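Local atomic coordinates of S-layer domain-containing protein (Ruminiclostridium thermocellum ATCC 27405, PDB entry 4QVS), a protein that is of unknown function but carries a concanavalin A-like lectin/glucanase domain, which is consistent with a role in carbohydrate binding at the cell surface. Residues N97-K111 and M114-G128. Sequence-based numbering, arbitrary orientation.
Sequences NKYMRLTAESDGKIK and MTQSGYYGEKTITSG
N97 O receives G118 N at 2.8 Å on a lone pair in the carbonyl plane, bringing the turn after strand 110-115 against the residues just before strand 99-104. Y99 and T115 then form an antiparallel hydrogen-bonded pair through reciprocal N-to-O bonds. Their side chains share one sheet face, where T115 CG2 sits 3.5 Å from the Y99 ring centroid and 19° off its normal, a CH-pi contact. T115 OG1 accepts from S117 N, the criterion of an ST turn. Y99 OH donates a hydrogen bond to E122 OE2 (2.6 Å), which accepts it on its anti lone pair, away from the other carboxylate oxygen. M100 and M114, both selenomethionine, lie side by side on the other face, SE of M100 3.7 Å from CE of M114; M100 also packs on F71, I73 and F112, M114 on P167 of the second subunit. R101, with CG anti to the backbone N (chi1 -176°) and a bend at chi3, reaches E122 OE2 in a salt bridge, NH2 to OE2 2.9 Å, the guanidinium and carboxylate planes nearly perpendicular (88°). A water links R101 NE to OE2, while NH1 pairs with D190 of the second subunit. At the far end of the contact, I110 N donates to S127 OG (2.8 Å) and I110 O accepts S127 N; K111 and T126 follow as a non-hydrogen-bonded pair, K111 CG 3.7 Å from T126 OG1. Backbone pairing thus closes two successive hairpins that share strand 110-115, while three donors, Y99, R101 and the water, converge on E122 OE2, which probably stabilises its negative charge and helps position R101 for the subunit interface.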
ATOM      1  N   ASN A  97      -8.487 -26.791 -10.426  1.00 52.48           N
ATOM      2  CA  ASN A  97      -7.896 -26.532  -9.097  1.00 59.30           C
ATOM      3  C   ASN A  97      -6.363 -26.419  -9.069  1.00 50.86           C
ATOM      4  O   ASN A  97      -5.741 -26.503  -8.017  1.00 50.14           O
ATOM      5  CB  ASN A  97      -8.407 -27.616  -8.114  1.00 62.66           C
ATOM      6  CG  ASN A  97      -7.935 -29.026  -8.480  1.00 63.87           C
ATOM      7  OD1 ASN A  97      -7.650 -29.345  -9.637  1.00 62.38           O
ATOM      8  ND2 ASN A  97      -7.847 -29.860  -7.491  1.00 64.44           N
ATOM      9  N   LYS A  98      -5.790 -26.205 -10.257  1.00 52.71           N
ATOM     10  CA  LYS A  98      -4.372 -26.102 -10.506  1.00 51.81           C
ATOM     11  C   LYS A  98      -4.196 -24.842 -11.354  1.00 53.44           C
ATOM     12  O   LYS A  98      -4.476 -24.836 -12.563  1.00 46.28           O
ATOM     13  CB  LYS A  98      -3.859 -27.314 -11.267  1.00 53.95           C
ATOM     14  CG  LYS A  98      -3.671 -28.571 -10.428  1.00 64.08           C
ATOM     15  CD  LYS A  98      -2.863 -29.612 -11.214  1.00 71.09           C
ATOM     16  CE  LYS A  98      -2.658 -30.909 -10.455  1.00 79.83           C
ATOM     17  NZ  LYS A  98      -3.930 -31.642 -10.223  1.00 87.64           N
ATOM     18  N   TYR A  99      -3.739 -23.772 -10.724  1.00 43.58           N
ATOM     19  CA  TYR A  99      -3.677 -22.501 -11.430  1.00 46.13           C
ATOM     20  C   TYR A  99      -2.871 -21.467 -10.668  1.00 43.38           C
ATOM     21  O   TYR A  99      -2.517 -21.704  -9.511  1.00 42.90           O
ATOM     22  CB  TYR A  99      -5.106 -21.936 -11.591  1.00 45.78           C
ATOM     23  CG  TYR A  99      -5.885 -21.626 -10.293  1.00 45.52           C
ATOM     24  CD1 TYR A  99      -5.759 -20.382  -9.637  1.00 51.15           C
ATOM     25  CD2 TYR A  99      -6.785 -22.545  -9.764  1.00 47.49           C
ATOM     26  CE1 TYR A  99      -6.471 -20.103  -8.481  1.00 47.65           C
ATOM     27  CE2 TYR A  99      -7.509 -22.285  -8.624  1.00 45.14           C
ATOM     28  CZ  TYR A  99      -7.352 -21.061  -7.984  1.00 53.91           C
ATOM     29  OH  TYR A  99      -8.089 -20.825  -6.869  1.00 49.91           O
HETATM   30  N   MSE A 100      -2.605 -20.338 -11.338  1.00 48.47           N
HETATM   31  CA  MSE A 100      -1.987 -19.179 -10.686  1.00 49.08           C
HETATM   32  C   MSE A 100      -2.737 -18.019 -11.275  1.00 50.74           C
HETATM   33  O   MSE A 100      -3.049 -18.003 -12.457  1.00 49.71           O
HETATM   34  CB  MSE A 100      -0.469 -19.203 -10.692  1.00 54.44           C
HETATM   35  CG  MSE A 100       0.127 -18.683 -11.981  1.00 59.43           C
HETATM   36 SE   MSE A 100       1.978 -19.320 -12.115  0.80 58.46          SE
HETATM   37  CE  MSE A 100       2.030 -18.195 -13.665  1.00 53.47           C
ATOM     38  N   ARG A 101      -3.099 -17.072 -10.415  1.00 47.15           N
ATOM     39  CA  ARG A 101      -3.962 -15.985 -10.776  1.00 45.89           C
ATOM     40  C   ARG A 101      -3.620 -14.662 -10.033  1.00 42.40           C
ATOM     41  O   ARG A 101      -3.437 -14.670  -8.826  1.00 49.19           O
ATOM     42  CB  ARG A 101      -5.324 -16.436 -10.341  1.00 41.98           C
ATOM     43  CG  ARG A 101      -6.473 -15.532 -10.684  1.00 47.40           C
ATOM     44  CD  ARG A 101      -7.783 -16.281 -10.479  1.00 52.33           C
ATOM     45  NE  ARG A 101      -8.002 -16.714  -9.083  1.00 50.15           N
ATOM     46  CZ  ARG A 101      -9.169 -17.149  -8.612  1.00 47.97           C
ATOM     47  NH1 ARG A 101     -10.219 -17.239  -9.404  1.00 51.18           N
ATOM     48  NH2 ARG A 101      -9.294 -17.512  -7.328  1.00 57.85           N
ATOM     49  N   LEU A 102      -3.577 -13.552 -10.745  1.00 44.18           N
ATOM     50  CA  LEU A 102      -3.259 -12.258 -10.095  1.00 47.04           C
ATOM     51  C   LEU A 102      -4.582 -11.557 -10.057  1.00 49.21           C
ATOM     52  O   LEU A 102      -5.287 -11.532 -11.062  1.00 51.92           O
ATOM     53  CB  LEU A 102      -2.248 -11.413 -10.865  1.00 47.95           C
ATOM     54  CG  LEU A 102      -1.916 -10.033 -10.233  1.00 49.40           C
ATOM     55  CD1 LEU A 102      -1.056 -10.175  -9.007  1.00 46.38           C
ATOM     56  CD2 LEU A 102      -1.193  -9.173 -11.241  1.00 53.17           C
ATOM     57  N   THR A 103      -4.944 -11.016  -8.890  1.00 46.61           N
ATOM     58  CA  THR A 103      -6.192 -10.353  -8.752  1.00 42.60           C
ATOM     59  C   THR A 103      -6.061  -8.952  -8.107  1.00 50.81           C
ATOM     60  O   THR A 103      -5.126  -8.673  -7.340  1.00 48.96           O
ATOM     61  CB  THR A 103      -7.102 -11.178  -7.873  1.00 48.21           C
ATOM     62  OG1 THR A 103      -6.446 -11.414  -6.640  1.00 54.70           O
ATOM     63  CG2 THR A 103      -7.407 -12.587  -8.523  1.00 45.46           C
ATOM     64  N   ALA A 104      -7.006  -8.105  -8.488  1.00 45.40           N
ATOM     65  CA  ALA A 104      -7.251  -6.830  -7.864  1.00 59.49           C
ATOM     66  C   ALA A 104      -8.141  -7.153  -6.668  1.00 63.12           C
ATOM     67  O   ALA A 104      -9.005  -8.051  -6.748  1.00 60.10           O
ATOM     68  CB  ALA A 104      -7.967  -5.909  -8.830  1.00 58.40           C
ATOM     69  N   GLU A 105      -7.906  -6.469  -5.550  1.00 58.18           N
ATOM     70  CA  GLU A 105      -8.652  -6.722  -4.322  1.00 64.40           C
ATOM     71  C   GLU A 105      -9.698  -5.650  -3.973  1.00 66.94           C
ATOM     72  O   GLU A 105      -9.864  -4.657  -4.700  1.00 68.86           O
ATOM     73  CB  GLU A 105      -7.650  -6.953  -3.185  1.00 69.03           C
ATOM     74  CG  GLU A 105      -6.714  -8.127  -3.472  1.00 61.87           C
ATOM     75  CD  GLU A 105      -7.465  -9.445  -3.554  1.00 66.22           C
ATOM     76  OE1 GLU A 105      -7.784 -10.006  -2.490  1.00 63.94           O
ATOM     77  OE2 GLU A 105      -7.701  -9.939  -4.677  1.00 62.38           O
ATOM     78  N   SER A 106     -10.433  -5.867  -2.880  1.00 71.33           N
ATOM     79  CA  SER A 106     -11.495  -4.928  -2.449  1.00 78.81           C
ATOM     80  C   SER A 106     -11.092  -3.479  -2.328  1.00 76.88           C
ATOM     81  O   SER A 106     -11.956  -2.621  -2.266  1.00 84.22           O
ATOM     82  CB  SER A 106     -12.061  -5.321  -1.082  1.00 75.29           C
ATOM     83  OG  SER A 106     -12.771  -6.536  -1.165  1.00 87.66           O
ATOM     84  N   ASP A 107      -9.804  -3.183  -2.323  1.00 73.40           N
ATOM     85  CA  ASP A 107      -9.378  -1.825  -2.039  1.00 78.08           C
ATOM     86  C   ASP A 107      -8.238  -1.231  -2.856  1.00 75.31           C
ATOM     87  O   ASP A 107      -7.735  -0.153  -2.516  1.00 85.64           O
ATOM     88  CB  ASP A 107      -9.016  -1.798  -0.559  1.00 82.16           C
ATOM     89  CG  ASP A 107      -8.319  -3.083  -0.113  1.00 92.79           C
ATOM     90  OD1 ASP A 107      -8.425  -4.157  -0.801  1.00 80.42           O
ATOM     91  OD2 ASP A 107      -7.678  -3.014   0.952  1.00 88.55           O
ATOM     92  N   GLY A 108      -7.846  -1.870  -3.950  1.00 65.83           N
ATOM     93  CA  GLY A 108      -6.731  -1.335  -4.761  1.00 59.70           C
ATOM     94  C   GLY A 108      -5.480  -2.161  -4.532  1.00 54.30           C
ATOM     95  O   GLY A 108      -4.511  -2.056  -5.289  1.00 57.03           O
ATOM     96  N   LYS A 109      -5.470  -2.963  -3.467  1.00 56.00           N
ATOM     97  CA  LYS A 109      -4.389  -3.921  -3.295  1.00 61.06           C
ATOM     98  C   LYS A 109      -4.502  -4.938  -4.440  1.00 55.66           C
ATOM     99  O   LYS A 109      -5.470  -4.901  -5.209  1.00 55.46           O
ATOM    100  CB  LYS A 109      -4.502  -4.674  -1.987  1.00 66.36           C
ATOM    101  CG  LYS A 109      -4.447  -3.788  -0.774  1.00 66.91           C
ATOM    102  CD  LYS A 109      -4.338  -4.600   0.495  1.00 69.40           C
ATOM    103  CE  LYS A 109      -5.562  -5.434   0.769  1.00 73.44           C
ATOM    104  NZ  LYS A 109      -5.660  -5.696   2.228  1.00 79.66           N
ATOM    105  N   ILE A 110      -3.471  -5.765  -4.574  1.00 55.23           N
ATOM    106  CA  ILE A 110      -3.416  -6.833  -5.570  1.00 61.30           C
ATOM    107  C   ILE A 110      -2.951  -8.083  -4.852  1.00 62.21           C
ATOM    108  O   ILE A 110      -2.254  -8.000  -3.837  1.00 60.92           O
ATOM    109  CB  ILE A 110      -2.472  -6.558  -6.775  1.00 57.08           C
ATOM    110  CG1 ILE A 110      -1.033  -6.343  -6.329  1.00 58.15           C
ATOM    111  CG2 ILE A 110      -2.965  -5.380  -7.586  1.00 62.36           C
ATOM    112  CD1 ILE A 110      -0.056  -5.959  -7.435  1.00 54.13           C
ATOM    113  N   LYS A 111      -3.370  -9.228  -5.369  1.00 56.09           N
ATOM    114  CA  LYS A 111      -2.998 -10.502  -4.793  1.00 53.07           C
ATOM    115  C   LYS A 111      -2.612 -11.487  -5.868  1.00 49.28           C
ATOM    116  O   LYS A 111      -3.250 -11.589  -6.915  1.00 51.19           O
ATOM    117  CB  LYS A 111      -4.166 -11.108  -4.032  1.00 52.76           C
ATOM    118  CG  LYS A 111      -3.821 -12.418  -3.338  1.00 53.81           C
ATOM    119  CD  LYS A 111      -4.922 -12.844  -2.391  1.00 56.32           C
ATOM    120  CE  LYS A 111      -6.112 -13.366  -3.192  1.00 55.49           C
ATOM    121  NZ  LYS A 111      -7.355 -13.436  -2.380  1.00 53.47           N
HETATM  122  N   MSE A 114      -1.199 -19.026  -6.101  1.00 49.76           N
HETATM  123  CA  MSE A 114      -0.812 -20.239  -6.808  1.00 47.74           C
HETATM  124  C   MSE A 114      -1.411 -21.324  -5.994  1.00 58.27           C
HETATM  125  O   MSE A 114      -1.366 -21.255  -4.747  1.00 52.70           O
HETATM  126  CB  MSE A 114       0.684 -20.531  -6.781  1.00 53.79           C
HETATM  127  CG  MSE A 114       1.532 -19.379  -7.346  1.00 61.15           C
HETATM  128 SE   MSE A 114       3.306 -19.969  -7.942  0.78 62.22          SE
HETATM  129  CE  MSE A 114       2.773 -21.401  -9.175  1.00 72.80           C
ATOM    130  N   THR A 115      -1.993 -22.319  -6.669  1.00 51.19           N
ATOM    131  CA  THR A 115      -2.560 -23.457  -5.975  1.00 49.83           C
ATOM    132  C   THR A 115      -2.529 -24.690  -6.846  1.00 50.23           C
ATOM    133  O   THR A 115      -2.534 -24.663  -8.101  1.00 47.48           O
ATOM    134  CB  THR A 115      -4.014 -23.245  -5.500  1.00 51.88           C
ATOM    135  OG1 THR A 115      -4.428 -24.327  -4.667  1.00 49.74           O
ATOM    136  CG2 THR A 115      -4.958 -23.179  -6.635  1.00 52.24           C
ATOM    137  N   GLN A 116      -2.473 -25.774  -6.111  1.00 55.14           N
ATOM    138  CA  GLN A 116      -2.480 -27.098  -6.624  1.00 60.71           C
ATOM    139  C   GLN A 116      -3.691 -27.824  -5.976  1.00 63.41           C
ATOM    140  O   GLN A 116      -3.948 -28.959  -6.302  1.00 59.86           O
ATOM    141  CB  GLN A 116      -1.151 -27.748  -6.232  1.00 68.94           C
ATOM    142  CG  GLN A 116      -0.699 -28.879  -7.133  1.00 83.00           C
ATOM    143  CD  GLN A 116       0.695 -29.390  -6.784  1.00 82.13           C
ATOM    144  OE1 GLN A 116       1.639 -29.236  -7.573  1.00 70.66           O
ATOM    145  NE2 GLN A 116       0.838 -29.964  -5.589  1.00 76.75           N
ATOM    146  N   SER A 117      -4.455 -27.172  -5.092  1.00 58.78           N
ATOM    147  CA  SER A 117      -5.584 -27.851  -4.466  1.00 57.81           C
ATOM    148  C   SER A 117      -6.813 -26.977  -4.419  1.00 51.23           C
ATOM    149  O   SER A 117      -7.521 -26.917  -3.413  1.00 54.71           O
ATOM    150  CB  SER A 117      -5.201 -28.339  -3.080  1.00 62.34           C
ATOM    151  OG  SER A 117      -4.947 -27.238  -2.240  1.00 66.96           O
ATOM    152  N   GLY A 118      -7.079 -26.291  -5.520  1.00 51.76           N
ATOM    153  CA  GLY A 118      -8.245 -25.433  -5.623  1.00 48.28           C
ATOM    154  C   GLY A 118      -8.154 -24.144  -4.806  1.00 53.73           C
ATOM    155  O   GLY A 118      -7.105 -23.793  -4.215  1.00 52.52           O
ATOM    156  N   TYR A 119      -9.291 -23.463  -4.787  1.00 50.59           N
ATOM    157  CA  TYR A 119      -9.446 -22.173  -4.144  1.00 55.38           C
ATOM    158  C   TYR A 119      -9.011 -22.160  -2.686  1.00 56.65           C
ATOM    159  O   TYR A 119      -8.356 -21.228  -2.266  1.00 54.16           O
ATOM    160  CB  TYR A 119     -10.887 -21.653  -4.314  1.00 50.77           C
ATOM    161  CG  TYR A 119     -11.137 -20.297  -3.656  1.00 52.95           C
ATOM    162  CD1 TYR A 119     -10.627 -19.118  -4.220  1.00 52.72           C
ATOM    163  CD2 TYR A 119     -11.896 -20.191  -2.482  1.00 47.56           C
ATOM    164  CE1 TYR A 119     -10.843 -17.892  -3.629  1.00 54.01           C
ATOM    165  CE2 TYR A 119     -12.131 -18.963  -1.884  1.00 54.57           C
ATOM    166  CZ  TYR A 119     -11.591 -17.821  -2.452  1.00 56.60           C
ATOM    167  OH  TYR A 119     -11.814 -16.618  -1.870  1.00 60.38           O
ATOM    168  N   TYR A 120      -9.333 -23.203  -1.936  1.00 56.82           N
ATOM    169  CA  TYR A 120      -9.019 -23.218  -0.515  1.00 58.00           C
ATOM    170  C   TYR A 120      -7.601 -23.540  -0.234  1.00 56.94           C
ATOM    171  O   TYR A 120      -7.213 -23.539   0.915  1.00 59.32           O
ATOM    172  CB  TYR A 120      -9.918 -24.191   0.258  1.00 58.57           C
ATOM    173  CG  TYR A 120     -11.350 -23.814   0.107  1.00 58.81           C
ATOM    174  CD1 TYR A 120     -11.851 -22.661   0.712  1.00 57.70           C
ATOM    175  CD2 TYR A 120     -12.221 -24.586  -0.670  1.00 58.15           C
ATOM    176  CE1 TYR A 120     -13.178 -22.282   0.541  1.00 57.63           C
ATOM    177  CE2 TYR A 120     -13.552 -24.221  -0.839  1.00 52.44           C
ATOM    178  CZ  TYR A 120     -14.029 -23.072  -0.248  1.00 58.53           C
ATOM    179  OH  TYR A 120     -15.366 -22.723  -0.416  1.00 55.22           O
ATOM    180  N   GLY A 121      -6.820 -23.845  -1.255  1.00 54.77           N
ATOM    181  CA  GLY A 121      -5.427 -24.154  -1.018  1.00 54.71           C
ATOM    182  C   GLY A 121      -4.523 -23.071  -1.558  1.00 48.51           C
ATOM    183  O   GLY A 121      -3.341 -23.241  -1.634  1.00 48.83           O
ATOM    184  N   GLU A 122      -5.074 -21.964  -1.962  1.00 48.69           N
ATOM    185  CA  GLU A 122      -4.217 -20.913  -2.503  1.00 55.62           C
ATOM    186  C   GLU A 122      -3.112 -20.461  -1.560  1.00 52.81           C
ATOM    187  O   GLU A 122      -3.334 -20.286  -0.376  1.00 51.37           O
ATOM    188  CB  GLU A 122      -5.050 -19.714  -2.879  1.00 56.55           C
ATOM    189  CG  GLU A 122      -5.860 -19.924  -4.141  1.00 57.74           C
ATOM    190  CD  GLU A 122      -6.627 -18.669  -4.530  1.00 60.52           C
ATOM    191  OE1 GLU A 122      -6.534 -17.674  -3.802  1.00 53.11           O
ATOM    192  OE2 GLU A 122      -7.334 -18.668  -5.559  1.00 55.70           O
ATOM    193  N   LYS A 123      -1.907 -20.372  -2.101  1.00 60.64           N
ATOM    194  CA  LYS A 123      -0.750 -19.792  -1.409  1.00 65.10           C
ATOM    195  C   LYS A 123      -0.676 -18.440  -2.081  1.00 60.37           C
ATOM    196  O   LYS A 123      -0.620 -18.366  -3.311  1.00 58.69           O
ATOM    197  CB  LYS A 123       0.564 -20.543  -1.653  1.00 69.29           C
ATOM    198  CG  LYS A 123       0.585 -22.015  -1.322  1.00 73.99           C
ATOM    199  CD  LYS A 123       0.136 -22.281   0.092  1.00 79.29           C
ATOM    200  CE  LYS A 123      -0.012 -23.774   0.312  1.00 87.72           C
ATOM    201  NZ  LYS A 123      -0.800 -23.992   1.549  1.00 91.33           N
ATOM    202  N   THR A 124      -0.620 -17.380  -1.290  1.00 58.30           N
ATOM    203  CA  THR A 124      -0.754 -16.044  -1.817  1.00 56.35           C
ATOM    204  C   THR A 124       0.278 -15.021  -1.398  1.00 60.23           C
ATOM    205  O   THR A 124       1.007 -15.213  -0.429  1.00 63.62           O
ATOM    206  CB  THR A 124      -2.034 -15.483  -1.266  1.00 55.32           C
ATOM    207  OG1 THR A 124      -1.866 -15.330   0.140  1.00 55.87           O
ATOM    208  CG2 THR A 124      -3.182 -16.454  -1.517  1.00 60.98           C
ATOM    209  N   ILE A 125       0.299 -13.917  -2.143  1.00 59.42           N
ATOM    210  CA  ILE A 125       1.105 -12.742  -1.810  1.00 63.14           C
ATOM    211  C   ILE A 125       0.154 -11.589  -2.007  1.00 63.15           C
ATOM    212  O   ILE A 125      -0.484 -11.489  -3.062  1.00 57.13           O
ATOM    213  CB  ILE A 125       2.262 -12.483  -2.771  1.00 66.29           C
ATOM    214  CG1 ILE A 125       2.919 -13.778  -3.224  1.00 70.63           C
ATOM    215  CG2 ILE A 125       3.265 -11.540  -2.118  1.00 72.40           C
ATOM    216  CD1 ILE A 125       3.887 -13.581  -4.372  1.00 67.64           C
ATOM    217  N   THR A 126       0.056 -10.707  -1.019  1.00 62.35           N
ATOM    218  CA  THR A 126      -0.869  -9.582  -1.099  1.00 66.74           C
ATOM    219  C   THR A 126      -0.139  -8.271  -0.874  1.00 65.98           C
ATOM    220  O   THR A 126       0.671  -8.180   0.020  1.00 61.27           O
ATOM    221  CB  THR A 126      -1.983  -9.724  -0.047  1.00 64.97           C
ATOM    222  OG1 THR A 126      -2.577 -11.020  -0.157  1.00 69.96           O
ATOM    223  CG2 THR A 126      -3.041  -8.669  -0.259  1.00 65.51           C
ATOM    224  N   SER A 127      -0.430  -7.249  -1.671  1.00 67.93           N
ATOM    225  CA  SER A 127       0.233  -5.950  -1.485  1.00 59.48           C
ATOM    226  C   SER A 127      -0.214  -5.228  -0.186  1.00 65.24           C
ATOM    227  O   SER A 127      -1.217  -5.605   0.430  1.00 63.33           O
ATOM    228  CB  SER A 127       0.037  -5.067  -2.714  1.00 55.52           C
ATOM    229  OG  SER A 127      -1.322  -4.796  -2.976  1.00 53.14           O
ATOM    230  N   GLY A 128       0.545  -4.209   0.230  1.00 65.46           N
ATOM    231  CA  GLY A 128       0.296  -3.481   1.505  1.00 66.70           C
ATOM    232  C   GLY A 128      -0.907  -2.549   1.572  1.00 65.25           C
ATOM    233  O   GLY A 128      -1.370  -2.048   0.558  1.00 64.71           O
TER
HETATM  234  O   HOH W   1      -6.664 -16.072  -6.783  1.00 55.01           O